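Local coordinates for protein microbial serine proteinases; subtilisin (Bacillus subtilis, PDB 2GKO) that hydrolyses peptide bonds as a cold-adapted, calcium-loaded serine protease of the subtilisin family, at residues N285-G290 and F303-V308. Numbering follows the deposited sequence.
Sequences NDILSG and FGFAKV. With CA (calcium ion), chain D.
At the calcium-binding loop after helix 271-283 of this subtilisin, Asn285 clasps Phe305 through two hydrogen bonds, drawing 303-308 against the chain that enters the metal site. Phe305 N donates to Asn285 O at 3.0 Å, and Asn285 ND2 returns a bond of 3.2 Å to Phe305 O, almost in line with that carbonyl although the N-H is bent (139°) and the oxygen tilted out of the amide plane. Asparagine suits the place because its amide serves both ways. CG lies beside the backbone N (chi1 -70°), close to Phe305 O; ND2 binds that oxygen, and OD1 accepts from a water that Lys307 NZ also holds. An alanine here would probably leave Phe305 O without this amide donor and the lysine-bound water without its acceptor. The extended lysine chain crosses the amide at about a right angle, CG lying 3.8 Å from ND2, and the same CG sits 4.0 Å above the centre of the Phe305 ring. Gly304 passes so close to Asn285 O, its CA at 3.3 Å, that a side chain would clash. Two residues on from Asn285, the apolar branch of Ile287 suits its buried place, CD1 lying 3.8 Å from Phe305 CB, while its carbonyl and Asp286 OD1 bind the calcium, a site completed by a water, Gly294, Gly296 and Asp298. Ile287 also packs on strand 199-202, Phe303 lies against helix 271-283, and Ala306 reaches helix 248-265.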
ATOM      1  N   ASN A 285      11.019   1.007  15.234  1.00 21.38           N
ATOM      2  CA  ASN A 285      10.350  -0.259  15.479  1.00 20.02           C
ATOM      3  C   ASN A 285      11.008  -1.356  14.660  1.00 19.73           C
ATOM      4  O   ASN A 285      10.421  -1.929  13.754  1.00 18.29           O
ATOM      5  CB  ASN A 285       8.862  -0.156  15.163  1.00 20.91           C
ATOM      6  CG  ASN A 285       8.123   0.712  16.154  1.00 22.49           C
ATOM      7  OD1 ASN A 285       8.260   0.530  17.360  1.00 25.66           O
ATOM      8  ND2 ASN A 285       7.328   1.650  15.657  1.00 23.09           N
ATOM      9  N   ASP A 286      12.270  -1.593  14.980  1.00 18.55           N
ATOM     10  CA  ASP A 286      13.074  -2.658  14.393  1.00 17.75           C
ATOM     11  C   ASP A 286      12.347  -3.997  14.491  1.00 16.98           C
ATOM     12  O   ASP A 286      11.932  -4.408  15.568  1.00 16.36           O
ATOM     13  CB  ASP A 286      14.384  -2.714  15.191  1.00 17.81           C
ATOM     14  CG  ASP A 286      15.437  -3.559  14.546  1.00 20.09           C
ATOM     15  OD1 ASP A 286      15.162  -4.243  13.527  1.00 18.84           O
ATOM     16  OD2 ASP A 286      16.598  -3.601  15.004  1.00 18.31           O
ATOM     17  N   ILE A 287      12.136  -4.648  13.342  1.00 16.28           N
ATOM     18  CA  ILE A 287      11.535  -5.961  13.304  1.00 15.55           C
ATOM     19  C   ILE A 287      12.641  -6.994  13.445  1.00 15.93           C
ATOM     20  O   ILE A 287      13.655  -6.919  12.764  1.00 15.40           O
ATOM     21  CB  ILE A 287      10.721  -6.150  11.978  1.00 15.33           C
ATOM     22  CG1 ILE A 287       9.460  -5.266  12.006  1.00 14.82           C
ATOM     23  CG2 ILE A 287      10.388  -7.638  11.738  1.00 15.12           C
ATOM     24  CD1 ILE A 287       8.378  -5.694  12.996  1.00 14.01           C
ATOM     25  N   LEU A 288      12.424  -7.963  14.319  1.00 16.27           N
ATOM     26  CA  LEU A 288      13.486  -8.874  14.736  1.00 16.87           C
ATOM     27  C   LEU A 288      13.171 -10.334  14.495  1.00 16.99           C
ATOM     28  O   LEU A 288      13.933 -11.204  14.907  1.00 18.83           O
ATOM     29  CB  LEU A 288      13.758  -8.676  16.246  1.00 17.07           C
ATOM     30  CG  LEU A 288      14.238  -7.293  16.650  1.00 17.33           C
ATOM     31  CD1 LEU A 288      14.287  -7.213  18.188  1.00 18.76           C
ATOM     32  CD2 LEU A 288      15.581  -7.006  16.058  1.00 16.81           C
ATOM     33  N   SER A 289      12.049 -10.639  13.848  1.00 16.36           N
ATOM     34  CA  SER A 289      11.673 -12.035  13.685  1.00 15.82           C
ATOM     35  C   SER A 289      11.104 -12.298  12.307  1.00 15.48           C
ATOM     36  O   SER A 289      10.543 -11.407  11.674  1.00 14.96           O
ATOM     37  CB  SER A 289      10.675 -12.475  14.744  1.00 16.15           C
ATOM     38  OG  SER A 289       9.531 -11.653  14.786  1.00 16.05           O
ATOM     39  N   GLY A 290      11.259 -13.546  11.880  1.00 15.49           N
ATOM     40  CA  GLY A 290      10.996 -13.966  10.514  1.00 14.68           C
ATOM     41  C   GLY A 290      12.311 -14.388   9.872  1.00 14.30           C
ATOM     42  O   GLY A 290      13.410 -13.978  10.283  1.00 14.59           O
ATOM     43  N   PHE A 303      13.673  -1.461   7.257  1.00 13.88           N
ATOM     44  CA  PHE A 303      14.050  -0.651   8.432  1.00 14.31           C
ATOM     45  C   PHE A 303      13.237  -1.003   9.667  1.00 15.00           C
ATOM     46  O   PHE A 303      13.669  -0.759  10.804  1.00 15.48           O
ATOM     47  CB  PHE A 303      13.870   0.839   8.147  1.00 14.57           C
ATOM     48  CG  PHE A 303      14.732   1.406   7.041  1.00 13.09           C
ATOM     49  CD1 PHE A 303      15.553   0.616   6.221  1.00 13.95           C
ATOM     50  CD2 PHE A 303      14.727   2.783   6.837  1.00 15.03           C
ATOM     51  CE1 PHE A 303      16.293   1.167   5.214  1.00 15.18           C
ATOM     52  CE2 PHE A 303      15.463   3.342   5.842  1.00 14.22           C
ATOM     53  CZ  PHE A 303      16.264   2.551   5.025  1.00 15.73           C
ATOM     54  N   GLY A 304      12.045  -1.563   9.450  1.00 13.57           N
ATOM     55  CA  GLY A 304      11.124  -1.918  10.509  1.00 13.45           C
ATOM     56  C   GLY A 304       9.671  -1.648  10.180  1.00 13.28           C
ATOM     57  O   GLY A 304       9.282  -1.608   9.014  1.00 13.19           O
ATOM     58  N   PHE A 305       8.880  -1.433  11.223  1.00 13.25           N
ATOM     59  CA  PHE A 305       7.430  -1.338  11.141  1.00 13.36           C
ATOM     60  C   PHE A 305       7.014   0.090  11.537  1.00 14.20           C
ATOM     61  O   PHE A 305       6.933   0.416  12.735  1.00 15.36           O
ATOM     62  CB  PHE A 305       6.836  -2.383  12.104  1.00 13.04           C
ATOM     63  CG  PHE A 305       5.315  -2.425  12.174  1.00 12.39           C
ATOM     64  CD1 PHE A 305       4.684  -3.231  13.111  1.00 12.05           C
ATOM     65  CD2 PHE A 305       4.517  -1.695  11.306  1.00 13.44           C
ATOM     66  CE1 PHE A 305       3.314  -3.298  13.201  1.00 12.51           C
ATOM     67  CE2 PHE A 305       3.137  -1.766  11.402  1.00 12.53           C
ATOM     68  CZ  PHE A 305       2.537  -2.555  12.318  1.00 13.72           C
ATOM     69  N   ALA A 306       6.787   0.944  10.533  1.00 14.69           N
ATOM     70  CA  ALA A 306       6.298   2.302  10.796  1.00 14.13           C
ATOM     71  C   ALA A 306       4.880   2.237  11.341  1.00 14.79           C
ATOM     72  O   ALA A 306       4.010   1.563  10.790  1.00 13.70           O
ATOM     73  CB  ALA A 306       6.366   3.155   9.565  1.00 13.70           C
ATOM     74  N   LYS A 307       4.652   2.953  12.449  1.00 14.43           N
ATOM     75  CA  LYS A 307       3.382   3.012  13.127  1.00 14.55           C
ATOM     76  C   LYS A 307       2.902   4.462  13.315  1.00 14.64           C
ATOM     77  O   LYS A 307       3.629   5.418  13.061  1.00 15.29           O
ATOM     78  CB  LYS A 307       3.520   2.357  14.505  1.00 14.67           C
ATOM     79  CG  LYS A 307       3.844   0.865  14.492  1.00 14.26           C
ATOM     80  CD  LYS A 307       3.804   0.293  15.893  1.00 15.96           C
ATOM     81  CE  LYS A 307       4.585  -1.008  16.033  1.00 16.02           C
ATOM     82  NZ  LYS A 307       4.507  -1.532  17.447  1.00 16.56           N
ATOM     83  N   VAL A 308       1.669   4.574  13.777  1.00 16.37           N
ATOM     84  CA  VAL A 308       1.069   5.846  14.158  1.00 16.94           C
ATOM     85  C   VAL A 308       1.750   6.404  15.410  1.00 19.40           C
ATOM     86  O   VAL A 308       1.971   7.605  15.508  1.00 20.54           O
ATOM     87  CB  VAL A 308      -0.426   5.641  14.429  1.00 16.71           C
ATOM     88  CG1 VAL A 308      -1.080   6.888  15.059  1.00 17.53           C
ATOM     89  CG2 VAL A 308      -1.146   5.273  13.131  1.00 16.12           C
TER
HETATM   90 CA    CA D 612      15.420  -5.729  11.778  1.00 15.12          CA
HETATM   91  O   HOH W   1       5.890   0.355  19.059  1.00 21.93           O
HETATM   92  O   HOH W   2      13.728  -4.391  10.646  1.00 13.78           O